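Succinyl-CoA ligase (ADP-forming) subunit alpha (Methanosaeta concilii, PDB 6HXI) binds coenzyme A and combines a CoA-ligase region with a helical citrate synthase-like region in its C-terminal half. Local coordinates at residues A293-Q296 and Y300-R303; L469-F474 and A522-E527; H415-S420 and I585-D590. One frame throughout, in Å; residues are numbered along the deposited sequence.

Overall arrangement
The three contacts lie in two regions of one long chain. Interaction 1 comes first along the chain, in the CoA-ligase region, where helix 287-297 meets the chain that follows it beside strand 255-260. Interactions 2 and 3 belong to the helical citrate synthase-like region, on the other side of the chain's centre; interaction 1 lies about 107 and 87 Å from them, centre to centre. Interaction 3 joins residues 415-420 to helix 571-594, and the chain between its segments contains interaction 2, between helices 471-480 and 517-530. These two share the helical region without touching, their nearest atoms about 16 Å apart, whereas interaction 1 stays at least about 71 Å from both, nearest atoms.

Interaction 1. Residues A293-Q296 and Y300-R303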
loop_
_atom_site.group_PDB
_atom_site.type_symbol
_atom_site.label_atom_id
_atom_site.label_comp_id
_atom_site.label_asym_id
_atom_site.label_seq_id
_atom_site.Cartn_x
_atom_site.Cartn_y
_atom_site.Cartn_z
ATOM N N ALA B 293 5.087 -8.329 78.337
ATOM C CA ALA B 293 4.334 -7.107 78.642
ATOM C C ALA B 293 2.876 -7.231 78.165
ATOM O O ALA B 293 1.982 -6.664 78.789
ATOM C CB ALA B 293 5.003 -5.902 78.006
ATOM N N PHE B 294 2.638 -7.994 77.068
ATOM C CA PHE B 294 1.291 -8.257 76.548
ATOM C C PHE B 294 0.528 -9.179 77.516
ATOM O O PHE B 294 -0.630 -8.900 77.816
ATOM C CB PHE B 294 1.329 -8.847 75.130
ATOM C CG PHE B 294 0.970 -7.891 74.009
ATOM C CD1 PHE B 294 -0.289 -7.296 73.951
ATOM C CD2 PHE B 294 1.864 -7.641 72.973
ATOM C CE1 PHE B 294 -0.626 -6.428 72.901
ATOM C CE2 PHE B 294 1.525 -6.773 71.925
ATOM C CZ PHE B 294 0.287 -6.168 71.898
ATOM N N ARG B 295 1.183 -10.249 78.018
ATOM C CA ARG B 295 0.590 -11.194 78.968
ATOM C C ARG B 295 0.143 -10.451 80.239
ATOM O O ARG B 295 -1.015 -10.577 80.640
ATOM C CB ARG B 295 1.600 -12.297 79.326
ATOM C CG ARG B 295 1.234 -13.677 78.805
ATOM C CD ARG B 295 2.336 -14.690 79.064
ATOM N NE ARG B 295 3.434 -14.579 78.096
ATOM C CZ ARG B 295 3.585 -15.358 77.024
ATOM N NH1 ARG B 295 2.708 -16.324 76.765
ATOM N NH2 ARG B 295 4.617 -15.185 76.211
ATOM N N GLN B 296 1.053 -9.620 80.806
ATOM C CA GLN B 296 0.879 -8.796 82.011
ATOM C C GLN B 296 -0.197 -7.707 81.880
ATOM O O GLN B 296 -0.729 -7.260 82.896
ATOM C CB GLN B 296 2.219 -8.164 82.426
ATOM C CG GLN B 296 3.219 -9.162 83.009
ATOM C CD GLN B 296 4.620 -8.609 83.069
ATOM O OE1 GLN B 296 4.902 -7.628 83.767
ATOM N NE2 GLN B 296 5.540 -9.246 82.360
ATOM N N TYR B 300 -4.654 -12.061 75.533
ATOM C CA TYR B 300 -4.612 -13.515 75.403
ATOM C C TYR B 300 -3.391 -13.822 74.521
ATOM O O TYR B 300 -3.390 -13.531 73.316
ATOM C CB TYR B 300 -5.932 -14.033 74.811
ATOM C CG TYR B 300 -7.109 -13.800 75.731
ATOM C CD1 TYR B 300 -7.778 -12.578 75.745
ATOM C CD2 TYR B 300 -7.539 -14.790 76.608
ATOM C CE1 TYR B 300 -8.837 -12.342 76.625
ATOM C CE2 TYR B 300 -8.624 -14.582 77.460
ATOM C CZ TYR B 300 -9.260 -13.349 77.478
ATOM O OH TYR B 300 -10.324 -13.129 78.322
ATOM N N VAL B 301 -2.300 -14.285 75.156
ATOM C CA VAL B 301 -1.023 -14.534 74.471
ATOM C C VAL B 301 -0.729 -16.040 74.352
ATOM O O VAL B 301 -0.640 -16.699 75.383
ATOM C CB VAL B 301 0.144 -13.747 75.140
ATOM C CG1 VAL B 301 1.454 -13.917 74.369
ATOM C CG2 VAL B 301 -0.198 -12.265 75.292
ATOM N N PRO B 302 -0.549 -16.607 73.134
ATOM C CA PRO B 302 -0.231 -18.045 73.032
ATOM C C PRO B 302 1.208 -18.379 73.464
ATOM O O PRO B 302 1.993 -17.465 73.723
ATOM C CB PRO B 302 -0.457 -18.340 71.540
ATOM C CG PRO B 302 -0.165 -17.074 70.862
ATOM C CD PRO B 302 -0.611 -15.981 71.798
ATOM N N ARG B 303 1.550 -19.680 73.538
ATOM C CA ARG B 303 2.886 -20.185 73.915
ATOM C C ARG B 303 3.889 -19.914 72.767
ATOM O O ARG B 303 5.054 -19.603 73.017
ATOM C CB ARG B 303 2.795 -21.698 74.234
ATOM C CG ARG B 303 3.922 -22.301 75.099
ATOM C CD ARG B 303 5.096 -22.883 74.308
ATOM N NE ARG B 303 4.683 -23.569 73.078
ATOM C CZ ARG B 303 5.485 -23.830 72.048
ATOM N NH1 ARG B 303 6.765 -23.474 72.088
ATOM N NH2 ARG B 303 5.013 -24.438 70.969
#
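The guanidinium group of R295 has CG1 of V301 over one face, 3.5 Å from the plane and nearer its border than its middle, and the carbonyl O of P302 at its edge. R295 lies on helix 287-297, which follows strand 255-260; after the helix the chain returns alongside that strand, Y300 making backbone hydrogen bonds with L255 and A257 without forming a regular strand there. The setting is an alpha/beta fold, as expected of the CoA-ligase family, and the contact joins the end of the helix to the returning chain.

V301 fills the angle between them. Its CG1 stands anti to the backbone N (chi1 -176°), which directs it under the guanidinium, where NH1 of R295 is 3.6 Å from CG1 of V301. The other branch, CG2, reaches the helix itself, 3.7 Å from CB of F294. Only the root of F294 takes part: its ring leads off to I242 and I243 of helix 239-247 and to strand 255-260, so the phenylalanine links three elements of the fold.

R295 and V301 cross at about a right angle. The arginine lies over the valine with its aliphatic part as well, CG of R295 coming to 3.8 Å from CB of V301, and the bend at its third torsion (chi3 -79°) turns the flat end over CG1. In this way an exposed charged side chain roofs a buried valine. The polar link is modest: NH1 of R295 donates a weak hydrogen bond to O of P302, 3.3 Å long and bent to 146° at the hydrogen.

Interaction 2. Residues L469-F474 and A522-E527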
loop_
_atom_site.group_PDB
_atom_site.type_symbol
_atom_site.label_atom_id
_atom_site.label_comp_id
_atom_site.label_asym_id
_atom_site.label_seq_id
_atom_site.Cartn_x
_atom_site.Cartn_y
_atom_site.Cartn_z
ATOM N N LEU B 469 12.409 -28.428 -26.382
ATOM C CA LEU B 469 12.397 -27.503 -27.539
ATOM C C LEU B 469 13.802 -27.035 -27.906
ATOM O O LEU B 469 14.551 -26.612 -27.028
ATOM C CB LEU B 469 11.534 -26.262 -27.263
ATOM C CG LEU B 469 10.030 -26.424 -27.118
ATOM C CD1 LEU B 469 9.388 -25.095 -26.842
ATOM C CD2 LEU B 469 9.408 -27.033 -28.368
ATOM N N ALA B 470 14.184 -27.144 -29.190
ATOM C CA ALA B 470 15.480 -26.624 -29.614
ATOM C C ALA B 470 15.362 -25.066 -29.568
ATOM O O ALA B 470 14.258 -24.562 -29.785
ATOM C CB ALA B 470 15.806 -27.097 -31.023
ATOM N N PRO B 471 16.433 -24.297 -29.219
ATOM C CA PRO B 471 16.311 -22.824 -29.179
ATOM C C PRO B 471 15.548 -22.203 -30.357
ATOM O O PRO B 471 14.719 -21.320 -30.141
ATOM C CB PRO B 471 17.763 -22.355 -29.137
ATOM C CG PRO B 471 18.476 -23.461 -28.473
ATOM C CD PRO B 471 17.817 -24.719 -28.919
ATOM N N GLU B 472 15.763 -22.731 -31.582
ATOM C CA GLU B 472 15.109 -22.308 -32.841
ATOM C C GLU B 472 13.605 -22.523 -32.770
ATOM O O GLU B 472 12.856 -21.634 -33.150
ATOM C CB GLU B 472 15.688 -23.053 -34.068
ATOM C CG GLU B 472 17.211 -23.120 -34.155
ATOM C CD GLU B 472 17.891 -24.125 -33.240
ATOM O OE1 GLU B 472 17.620 -25.341 -33.383
ATOM O OE2 GLU B 472 18.693 -23.695 -32.377
ATOM N N GLN B 473 13.173 -23.680 -32.228
ATOM C CA GLN B 473 11.765 -24.043 -32.046
ATOM C C GLN B 473 11.080 -23.139 -31.049
ATOM O O GLN B 473 9.925 -22.783 -31.266
ATOM C CB GLN B 473 11.607 -25.523 -31.641
ATOM C CG GLN B 473 11.960 -26.498 -32.766
ATOM C CD GLN B 473 11.726 -27.934 -32.372
ATOM O OE1 GLN B 473 12.428 -28.492 -31.519
ATOM N NE2 GLN B 473 10.741 -28.566 -33.005
ATOM N N PHE B 474 11.788 -22.756 -29.959
ATOM C CA PHE B 474 11.267 -21.851 -28.931
ATOM C C PHE B 474 11.075 -20.465 -29.533
ATOM O O PHE B 474 9.990 -19.888 -29.403
ATOM C CB PHE B 474 12.213 -21.798 -27.709
ATOM C CG PHE B 474 11.917 -20.740 -26.656
ATOM C CD1 PHE B 474 10.635 -20.604 -26.114
ATOM C CD2 PHE B 474 12.939 -19.946 -26.140
ATOM C CE1 PHE B 474 10.384 -19.693 -25.084
ATOM C CE2 PHE B 474 12.680 -19.025 -25.124
ATOM C CZ PHE B 474 11.402 -18.919 -24.591
ATOM N N ALA B 522 19.871 -20.209 -22.896
ATOM C CA ALA B 522 19.473 -18.810 -23.071
ATOM C C ALA B 522 20.343 -18.076 -24.063
ATOM O O ALA B 522 19.798 -17.323 -24.879
ATOM C CB ALA B 522 19.435 -18.078 -21.746
ATOM N N LEU B 523 21.681 -18.315 -24.006
ATOM C CA LEU B 523 22.665 -17.723 -24.905
ATOM C C LEU B 523 22.512 -18.258 -26.335
ATOM O O LEU B 523 22.851 -17.531 -27.246
ATOM C CB LEU B 523 24.136 -17.878 -24.397
ATOM C CG LEU B 523 24.495 -17.191 -23.052
ATOM C CD1 LEU B 523 25.863 -17.591 -22.592
ATOM C CD2 LEU B 523 24.405 -15.677 -23.147
ATOM N N GLN B 524 22.009 -19.504 -26.534
ATOM C CA GLN B 524 21.717 -20.074 -27.859
ATOM C C GLN B 524 20.500 -19.354 -28.436
ATOM O O GLN B 524 20.501 -19.056 -29.624
ATOM C CB GLN B 524 21.439 -21.595 -27.794
ATOM C CG GLN B 524 22.678 -22.469 -27.662
ATOM C CD GLN B 524 22.310 -23.944 -27.586
ATOM O OE1 GLN B 524 21.875 -24.467 -26.543
ATOM N NE2 GLN B 524 22.472 -24.661 -28.690
ATOM N N VAL B 525 19.446 -19.101 -27.598
ATOM C CA VAL B 525 18.225 -18.352 -27.973
ATOM C C VAL B 525 18.613 -16.905 -28.389
ATOM O O VAL B 525 18.105 -16.399 -29.410
ATOM C CB VAL B 525 17.149 -18.335 -26.855
ATOM C CG1 VAL B 525 16.024 -17.360 -27.190
ATOM C CG2 VAL B 525 16.602 -19.733 -26.578
ATOM N N GLU B 526 19.515 -16.260 -27.586
ATOM C CA GLU B 526 20.027 -14.908 -27.826
ATOM C C GLU B 526 20.774 -14.772 -29.171
ATOM O O GLU B 526 20.648 -13.738 -29.831
ATOM C CB GLU B 526 20.901 -14.464 -26.653
ATOM C CG GLU B 526 21.265 -12.985 -26.640
ATOM C CD GLU B 526 22.519 -12.678 -25.845
ATOM O OE1 GLU B 526 23.441 -13.527 -25.826
ATOM O OE2 GLU B 526 22.571 -11.592 -25.225
ATOM N N GLU B 527 21.525 -15.810 -29.589
ATOM C CA GLU B 527 22.243 -15.799 -30.868
ATOM C C GLU B 527 21.252 -15.708 -31.998
ATOM O O GLU B 527 21.479 -14.952 -32.940
ATOM C CB GLU B 527 23.138 -17.029 -31.037
ATOM C CG GLU B 527 24.426 -16.929 -30.249
ATOM C CD GLU B 527 25.380 -18.076 -30.504
ATOM O OE1 GLU B 527 25.330 -19.081 -29.758
ATOM O OE2 GLU B 527 26.191 -17.957 -31.451
#
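P471, the first residue of helix 471-480, is wedged against Q524 and V525 of helix 517-530, a case of two helices meeting through the opening turn of one of them. Just ahead of it, L469 gives its carbonyl O to the hydroxyl of Y521 on the same partner helix. A470 holds the N-cap position: its O accepts the 3.1 Å hydrogen bond from N of F474 that starts the helix. Its own N-H is used too, donating to OE1 of Q473 over 3.2 Å and nearly straight at 173°, with the donor tilted 17° from the amide carbonyl plane. A side chain three residues after the N-cap that receives the cap's N-H forms one half of a capping box; alanine has no side-chain acceptor to supply the other half.

P471 suits the first helical position, where no backbone N-H is needed for the helix ladder, and its ring is directed at the partner helix. CG of P471 sits 3.6 Å from CB of Q524, whose extended chain passes the ring, CD of Q524 being 4.0 Å from CG of P471. CB of P471 meets CG2 of V525 at 3.8 Å.

One turn on, a chi1 of 171° sets the F474 ring beside its own carbonyl carbon and brings it to the same valine: CG2 of V525 lies at the ring's edge, in its plane, 3.7 Å from CD2 of F474. F461 of helix 453-466 meets the F474 ring edge-to-face.

V525 is thus gripped by proline and phenylalanine, with its side chain about 7 Å from a bound coenzyme A. Since no hydrogen bond crosses between the two segments, their hold on one another depends on the fit of apolar surfaces, while N and O of A470 are both bonded within 469-474.

Interaction 3. Residues H415-S420 and I585-D590; sequences HGPAVS and IGHILD
H587 reaches out from helix 571-594 to P417 and G416, and these three residues account for nearly all the surface the two segments bury. The example illustrates how one aromatic side chain can tie a long helix to an irregular loop. Rooted with its CG anti to the carbonyl carbon (chi1 -75°), the imidazole spans most of the 7.0 Å between the CA atoms of H587 and P417.

P417 lies over one face of the ring, its CA above the imidazole and its CB 3.7 Å from CE1 of H587; the two side chains cross at about a right angle. The ring's far nitrogen borders the peptide before the proline, NE2 of H587 being 3.6 Å from C of G416. This is a van der Waals contact; NE2 has its hydrogen bond with OD2 of D414, which is also bonded to N of G416. One carboxylate oxygen thereby links the imidazole to the loop backbone it touches and would restrain the ring's rotation. At the backbone angles of G416 (phi 87°) a side chain would collide with O of H415, so the lack of one matters where the chain passes the ring into P417.

All three residues are buried, and other copies of the protein pack against them. C357 of the second subunit packs on both P417 and H587, while Y608 of the third subunit covers P417. Within the chain, helix 420-430, which begins at S420 after the N-cap V419, also lines this site: its I426 touches both proline and histidine, and its A422 the histidine, so the loop, this helix and helix 571-594 meet around one imidazole.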
loop_
_atom_site.group_PDB
_atom_site.type_symbol
_atom_site.label_atom_id
_atom_site.label_comp_id
_atom_site.label_asym_id
_atom_site.label_seq_id
_atom_site.Cartn_x
_atom_site.Cartn_y
_atom_site.Cartn_z
ATOM N N HIS B 415 17.093 2.185 -10.992
ATOM C CA HIS B 415 17.236 2.377 -12.411
ATOM C C HIS B 415 16.757 3.799 -12.809
ATOM O O HIS B 415 16.264 4.010 -13.907
ATOM C CB HIS B 415 16.569 1.251 -13.223
ATOM C CG HIS B 415 17.134 1.129 -14.613
ATOM N ND1 HIS B 415 18.503 1.272 -14.869
ATOM C CD2 HIS B 415 16.511 0.845 -15.774
ATOM C CE1 HIS B 415 18.648 1.086 -16.173
ATOM N NE2 HIS B 415 17.471 0.859 -16.764
ATOM N N GLY B 416 17.026 4.767 -11.948
ATOM C CA GLY B 416 16.714 6.163 -12.221
ATOM C C GLY B 416 15.295 6.475 -11.796
ATOM O O GLY B 416 14.502 5.575 -11.453
ATOM N N PRO B 417 14.966 7.778 -11.803
ATOM C CA PRO B 417 13.656 8.222 -11.291
ATOM C C PRO B 417 12.467 8.084 -12.227
ATOM O O PRO B 417 11.344 8.295 -11.811
ATOM C CB PRO B 417 13.930 9.705 -11.010
ATOM C CG PRO B 417 14.882 10.119 -12.091
ATOM C CD PRO B 417 15.826 8.935 -12.157
ATOM N N ALA B 418 12.706 7.804 -13.503
ATOM C CA ALA B 418 11.711 7.793 -14.535
ATOM C C ALA B 418 10.871 6.532 -14.594
ATOM O O ALA B 418 9.740 6.586 -15.087
ATOM C CB ALA B 418 12.372 8.102 -15.899
ATOM N N VAL B 419 11.358 5.415 -14.062
ATOM C CA VAL B 419 10.581 4.161 -14.103
ATOM C C VAL B 419 9.334 4.209 -13.167
ATOM O O VAL B 419 9.350 4.927 -12.156
ATOM C CB VAL B 419 11.455 2.929 -13.870
ATOM C CG1 VAL B 419 12.568 2.831 -14.920
ATOM C CG2 VAL B 419 12.016 2.951 -12.484
ATOM N N SER B 420 8.298 3.402 -13.471
ATOM C CA SER B 420 6.995 3.430 -12.780
ATOM C C SER B 420 7.080 3.535 -11.251
ATOM O O SER B 420 6.478 4.437 -10.679
ATOM C CB SER B 420 6.134 2.238 -13.195
ATOM O OG SER B 420 5.648 2.518 -14.498
ATOM N N ILE B 585 13.291 4.303 -1.667
ATOM C CA ILE B 585 13.583 5.046 -0.419
ATOM C C ILE B 585 14.557 6.208 -0.765
ATOM O O ILE B 585 14.335 7.341 -0.363
ATOM C CB ILE B 585 14.164 4.080 0.654
ATOM C CG1 ILE B 585 13.023 3.089 1.157
ATOM C CG2 ILE B 585 14.737 4.895 1.840
ATOM C CD1 ILE B 585 13.485 1.785 1.843
ATOM N N GLY B 586 15.594 5.917 -1.521
ATOM C CA GLY B 586 16.530 6.939 -1.995
ATOM C C GLY B 586 15.823 8.112 -2.676
ATOM O O GLY B 586 16.026 9.280 -2.323
ATOM N N HIS B 587 14.998 7.832 -3.656
ATOM C CA HIS B 587 14.270 8.905 -4.393
ATOM C C HIS B 587 13.259 9.688 -3.494
ATOM O O HIS B 587 13.153 10.915 -3.561
ATOM C CB HIS B 587 13.515 8.280 -5.584
ATOM C CG HIS B 587 14.450 7.916 -6.710
ATOM N ND1 HIS B 587 15.157 8.874 -7.366
ATOM C CD2 HIS B 587 14.718 6.710 -7.255
ATOM C CE1 HIS B 587 15.867 8.236 -8.285
ATOM N NE2 HIS B 587 15.632 6.924 -8.253
ATOM N N ILE B 588 12.577 8.990 -2.615
ATOM C CA ILE B 588 11.648 9.662 -1.676
ATOM C C ILE B 588 12.407 10.687 -0.815
ATOM O O ILE B 588 11.927 11.795 -0.650
ATOM C CB ILE B 588 11.018 8.573 -0.773
ATOM C CG1 ILE B 588 10.028 7.701 -1.568
ATOM C CG2 ILE B 588 10.411 9.226 0.495
ATOM C CD1 ILE B 588 9.797 6.329 -0.911
ATOM N N LEU B 589 13.568 10.276 -0.234
ATOM C CA LEU B 589 14.421 11.091 0.639
ATOM C C LEU B 589 15.040 12.257 -0.121
ATOM O O LEU B 589 15.165 13.347 0.430
ATOM C CB LEU B 589 15.536 10.223 1.273
ATOM C CG LEU B 589 15.095 9.165 2.307
ATOM C CD1 LEU B 589 16.221 8.181 2.578
ATOM C CD2 LEU B 589 14.635 9.792 3.619
ATOM N N ASP B 590 15.415 12.013 -1.387
ATOM C CA ASP B 590 15.989 12.996 -2.292
ATOM C C ASP B 590 14.999 14.141 -2.500
ATOM O O ASP B 590 15.392 15.293 -2.379
ATOM C CB ASP B 590 16.401 12.342 -3.619
ATOM C CG ASP B 590 17.271 13.204 -4.545
ATOM O OD1 ASP B 590 18.001 14.068 -4.039
ATOM O OD2 ASP B 590 17.258 12.968 -5.773
#